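Local coordinates for aspartate-semialdehyde dehydrogenase (Thermus thermophilus, PDB 2YV3) that catalyses a step of the aspartate pathway, probably the NADPH-dependent reductive dephosphorylation of L-aspartyl-4-phosphate to L-aspartate-semialdehyde, at the interface of chains A and B. Residues are numbered along the deposited sequence; one frame, centred on the assembly and turned at random. Chains: chain A/B, Aspartate-semialdehyde dehydrogenase.

Contact 1 and contact 2 are neighbouring patches of the homodimer interface, the centres of their C-alpha atoms about 10 Å apart. One loop of chain A joins them: A:Ile192 and A:His194 serve contact 1, A:Val191 and A:Pro193 contact 2, so the two probably act as one continuous part of the interface. Contact 1 is made from loops and is the more polar; contact 2 draws largely on strands of both chains. The centre of contact 2 lies about 12 Å from A:His238, the predicted proton acceptor, so the packing is not far from the active site. Two-fold symmetry repeats both with the chains exchanged.

Contact 1: the interface of chains A and B. Residues chain A 184-185, 192, 194; chain B 274, 276, 278.
The phenol oxygen OH of B:Tyr276 sits between two histidines of chain A. The firmer bond, 2.7 Å from OH to ND1 of A:His194, is reasonably straight (148° at the hydrogen), though which partner donates is not settled. NE2 of A:His185 also comes to OH of B:Tyr276, at 3.0 Å, in a weak, bent bond, with the OH at the edge of that imidazole and in its plane. The same NE2 of A:His185 makes a weak bond, 3.1 Å, to the backbone O of B:Lys274, so its N-H is probably shared between two acceptors. Both imidazoles stand nearly upright to the phenol ring. For A:His194 the phenol lies at the ring edge, in plane; CG anti to the backbone N (chi1 -177°) carries the imidazole alongside the phenol, and the second torsion (176°) turns ND1 to OH. CB of A:His194 packs against CZ of B:Tyr276 at 3.4 Å.

B:Met278 crosses A:His185 at about a right angle and places its methyl CE over one imidazole face, toward the rim, though how closely it sits there is doubtful. With an alanine in place of A:His185, B:Tyr276 OH and the B:Lys274 carbonyl would probably each lose a weak partner.

The aliphatic stem of B:Lys274 runs past the histidines: CD meets CB of A:Ala184 at 3.5 Å, and CG comes within 3.7 Å of CE1 of A:His194. The methyl CG2 of A:Ile192 reaches CE1 of B:Tyr276 at 3.9 Å. This loop-to-loop patch, with a tyrosine held between two histidines, ties the subunits of the homodimer together.

Contact 2: the interface of chains A and B. Residues chain A 150, 191, 193, 228, 230; chain B 151, 241, 306.
A:Pro193 sets its CB over the centre of the B:Phe306 ring, 3.4 Å from the ring atom CD2, in a CH-pi contact, the proline ring tilted against the phenyl. The two side chains cross at about a right angle, and CG of the proline follows CB over the same face at 3.5 Å from CD2 of B:Phe306. With CG anti to the backbone N (chi1 -153°), the B:Phe306 ring, carried on strand 302-310, turns a face to A:Pro193. Another part of its rim meets a second residue of chain A, CE1 touching the methyl CG2 of A:Val230 at 3.9 Å.

A:Val230 thus packs against two aromatic rings of chain B. It meets B:Tyr151 at a slant: CB is 3.8 Å from the ring atom CE1 of the tyrosine, while CG2 leans on the phenol oxygen. The valine keeps CG1 anti to its backbone N (chi1 -174°), and this spreads the branches, CG1 toward CE1 of B:Tyr151 and CG2 toward B:Tyr151 OH and B:Phe306 CE1.

Beside them, the methyl CB of B:Ala241, on strand 237-246, faces the side chain of A:Thr228, on strand 224-228, with 4.0 Å between the CB atoms. The patch is therefore chiefly apolar packing within the dimer interface, with a polar contact at the phenol end of B:Tyr151. That ring takes the carbonyl oxygen of A:Thr150 at its edge, in the ring plane. The OH of B:Tyr151 donates to A:Thr150 O at 3.2 Å, approaching from above the carbonyl plane, 41° out of it.

Contact 1: the interface of chains A and B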
loop_
_atom_site.group_PDB
_atom_site.type_symbol
_atom_site.label_atom_id
_atom_site.label_comp_id
_atom_site.label_asym_id
_atom_site.label_seq_id
_atom_site.Cartn_x
_atom_site.Cartn_y
_atom_site.Cartn_z
ATOM N N ALA A 184 -6.446 12.337 -9.159
ATOM C CA ALA A 184 -7.685 12.873 -8.596
ATOM C C ALA A 184 -7.366 13.940 -7.551
ATOM O O ALA A 184 -8.178 14.831 -7.271
ATOM C CB ALA A 184 -8.511 11.736 -7.969
ATOM N N HIS A 185 -6.166 13.834 -6.985
ATOM C CA HIS A 185 -5.701 14.739 -5.941
ATOM C C HIS A 185 -4.181 14.920 -6.090
ATOM O O HIS A 185 -3.591 14.448 -7.059
ATOM C CB HIS A 185 -6.013 14.116 -4.570
ATOM C CG HIS A 185 -7.470 13.866 -4.326
ATOM N ND1 HIS A 185 -8.297 14.792 -3.728
ATOM C CD2 HIS A 185 -8.245 12.786 -4.592
ATOM C CE1 HIS A 185 -9.517 14.293 -3.634
ATOM N NE2 HIS A 185 -9.513 13.078 -4.151
ATOM N N ILE A 192 -3.773 7.644 -2.790
ATOM C CA ILE A 192 -5.152 7.871 -3.237
ATOM C C ILE A 192 -5.843 6.531 -3.366
ATOM O O ILE A 192 -5.570 5.798 -4.302
ATOM C CB ILE A 192 -5.168 8.554 -4.646
ATOM C CG1 ILE A 192 -4.210 9.737 -4.667
ATOM C CG2 ILE A 192 -6.544 9.097 -4.968
ATOM C CD1 ILE A 192 -3.643 9.997 -5.995
ATOM N N HIS A 194 -7.987 5.483 -4.808
ATOM C CA HIS A 194 -8.847 5.671 -5.947
ATOM C C HIS A 194 -8.058 5.583 -7.252
ATOM O O HIS A 194 -7.313 6.488 -7.597
ATOM C CB HIS A 194 -9.522 7.040 -5.801
ATOM C CG HIS A 194 -10.510 7.361 -6.879
ATOM N ND1 HIS A 194 -11.272 8.510 -6.861
ATOM C CD2 HIS A 194 -10.835 6.712 -8.023
ATOM C CE1 HIS A 194 -12.020 8.556 -7.950
ATOM N NE2 HIS A 194 -11.774 7.477 -8.671
ATOM N N LYS B 274 -14.993 11.881 -5.164
ATOM C CA LYS B 274 -13.566 11.664 -4.958
ATOM C C LYS B 274 -13.313 12.038 -3.505
ATOM O O LYS B 274 -12.443 12.838 -3.187
ATOM C CB LYS B 274 -12.743 12.561 -5.890
ATOM C CG LYS B 274 -12.775 12.138 -7.367
ATOM C CD LYS B 274 -11.800 12.968 -8.212
ATOM C CE LYS B 274 -12.449 13.400 -9.522
ATOM N NZ LYS B 274 -13.257 12.288 -10.154
ATOM N N TYR B 276 -12.531 10.195 -0.010
ATOM C CA TYR B 276 -12.087 9.004 0.738
ATOM C C TYR B 276 -10.861 9.459 1.532
ATOM O O TYR B 276 -10.296 10.496 1.216
ATOM C CB TYR B 276 -11.705 7.869 -0.216
ATOM C CG TYR B 276 -11.261 8.405 -1.533
ATOM C CD1 TYR B 276 -10.073 9.124 -1.645
ATOM C CD2 TYR B 276 -12.085 8.318 -2.638
ATOM C CE1 TYR B 276 -9.732 9.749 -2.814
ATOM C CE2 TYR B 276 -11.750 8.941 -3.819
ATOM C CZ TYR B 276 -10.578 9.658 -3.899
ATOM O OH TYR B 276 -10.283 10.314 -5.056
ATOM N N MET B 278 -7.126 10.138 3.069
ATOM C CA MET B 278 -5.852 10.437 2.429
ATOM C C MET B 278 -4.879 10.973 3.479
ATOM O O MET B 278 -5.217 11.842 4.276
ATOM C CB MET B 278 -6.019 11.488 1.314
ATOM C CG MET B 278 -6.965 11.098 0.180
ATOM S SD MET B 278 -6.573 11.845 -1.430
ATOM C CE MET B 278 -7.125 13.426 -1.178
#

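Contact 2: the interface of chains A and B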
loop_
_atom_site.group_PDB
_atom_site.type_symbol
_atom_site.label_atom_id
_atom_site.label_comp_id
_atom_site.label_asym_id
_atom_site.label_seq_id
_atom_site.Cartn_x
_atom_site.Cartn_y
_atom_site.Cartn_z
ATOM N N THR A 150 -3.248 -3.095 -3.613
ATOM C CA THR A 150 -2.370 -2.540 -4.620
ATOM C C THR A 150 -1.649 -1.293 -4.150
ATOM O O THR A 150 -2.200 -0.487 -3.415
ATOM C CB THR A 150 -3.223 -2.236 -5.885
ATOM O OG1 THR A 150 -3.017 -3.257 -6.867
ATOM C CG2 THR A 150 -2.915 -0.884 -6.443
ATOM N N VAL A 191 -1.362 8.926 -0.562
ATOM C CA VAL A 191 -1.858 7.798 -1.320
ATOM C C VAL A 191 -3.324 8.062 -1.610
ATOM O O VAL A 191 -4.023 8.653 -0.787
ATOM C CB VAL A 191 -1.623 6.441 -0.567
ATOM C CG1 VAL A 191 -0.135 6.231 -0.380
ATOM C CG2 VAL A 191 -2.359 6.407 0.781
ATOM N N PRO A 193 -6.744 6.185 -2.431
ATOM C CA PRO A 193 -7.429 4.891 -2.538
ATOM C C PRO A 193 -8.454 4.988 -3.675
ATOM O O PRO A 193 -9.615 4.626 -3.542
ATOM C CB PRO A 193 -8.067 4.744 -1.166
ATOM C CG PRO A 193 -8.422 6.150 -0.841
ATOM C CD PRO A 193 -7.210 6.923 -1.246
ATOM N N THR A 228 -8.121 -3.778 -3.530
ATOM C CA THR A 228 -8.186 -2.339 -3.279
ATOM C C THR A 228 -7.052 -1.697 -4.050
ATOM O O THR A 228 -5.900 -1.831 -3.657
ATOM C CB THR A 228 -7.963 -1.962 -1.789
ATOM O OG1 THR A 228 -8.922 -2.622 -0.964
ATOM C CG2 THR A 228 -8.098 -0.422 -1.602
ATOM N N VAL A 230 -4.662 1.100 -4.920
ATOM C CA VAL A 230 -4.221 2.355 -4.330
ATOM C C VAL A 230 -3.033 2.917 -5.083
ATOM O O VAL A 230 -2.110 2.187 -5.434
ATOM C CB VAL A 230 -3.890 2.205 -2.851
ATOM C CG1 VAL A 230 -3.584 3.592 -2.250
ATOM C CG2 VAL A 230 -5.065 1.543 -2.133
ATOM N N TYR B 151 -0.001 0.769 4.823
ATOM C CA TYR B 151 0.720 1.756 4.015
ATOM C C TYR B 151 1.226 2.727 5.096
ATOM O O TYR B 151 0.743 3.857 5.192
ATOM C CB TYR B 151 -0.217 2.554 3.083
ATOM C CG TYR B 151 -1.063 1.746 2.132
ATOM C CD1 TYR B 151 -0.858 1.803 0.752
ATOM C CD2 TYR B 151 -2.031 0.884 2.607
ATOM C CE1 TYR B 151 -1.603 0.997 -0.132
ATOM C CE2 TYR B 151 -2.780 0.081 1.741
ATOM C CZ TYR B 151 -2.565 0.135 0.382
ATOM O OH TYR B 151 -3.310 -0.686 -0.439
ATOM N N ALA B 241 -5.752 -0.855 4.053
ATOM C CA ALA B 241 -6.906 -1.328 3.295
ATOM C C ALA B 241 -7.294 -2.558 4.065
ATOM O O ALA B 241 -6.449 -3.412 4.315
ATOM C CB ALA B 241 -6.506 -1.704 1.894
ATOM N N PHE B 306 -11.220 1.739 3.710
ATOM C CA PHE B 306 -9.907 2.370 3.743
ATOM C C PHE B 306 -9.827 3.131 5.078
ATOM O O PHE B 306 -10.792 3.727 5.532
ATOM C CB PHE B 306 -9.739 3.322 2.549
ATOM C CG PHE B 306 -8.317 3.512 2.138
ATOM C CD1 PHE B 306 -7.555 2.424 1.716
ATOM C CD2 PHE B 306 -7.695 4.755 2.255
ATOM C CE1 PHE B 306 -6.195 2.577 1.428
ATOM C CE2 PHE B 306 -6.340 4.908 1.969
ATOM C CZ PHE B 306 -5.596 3.825 1.561
#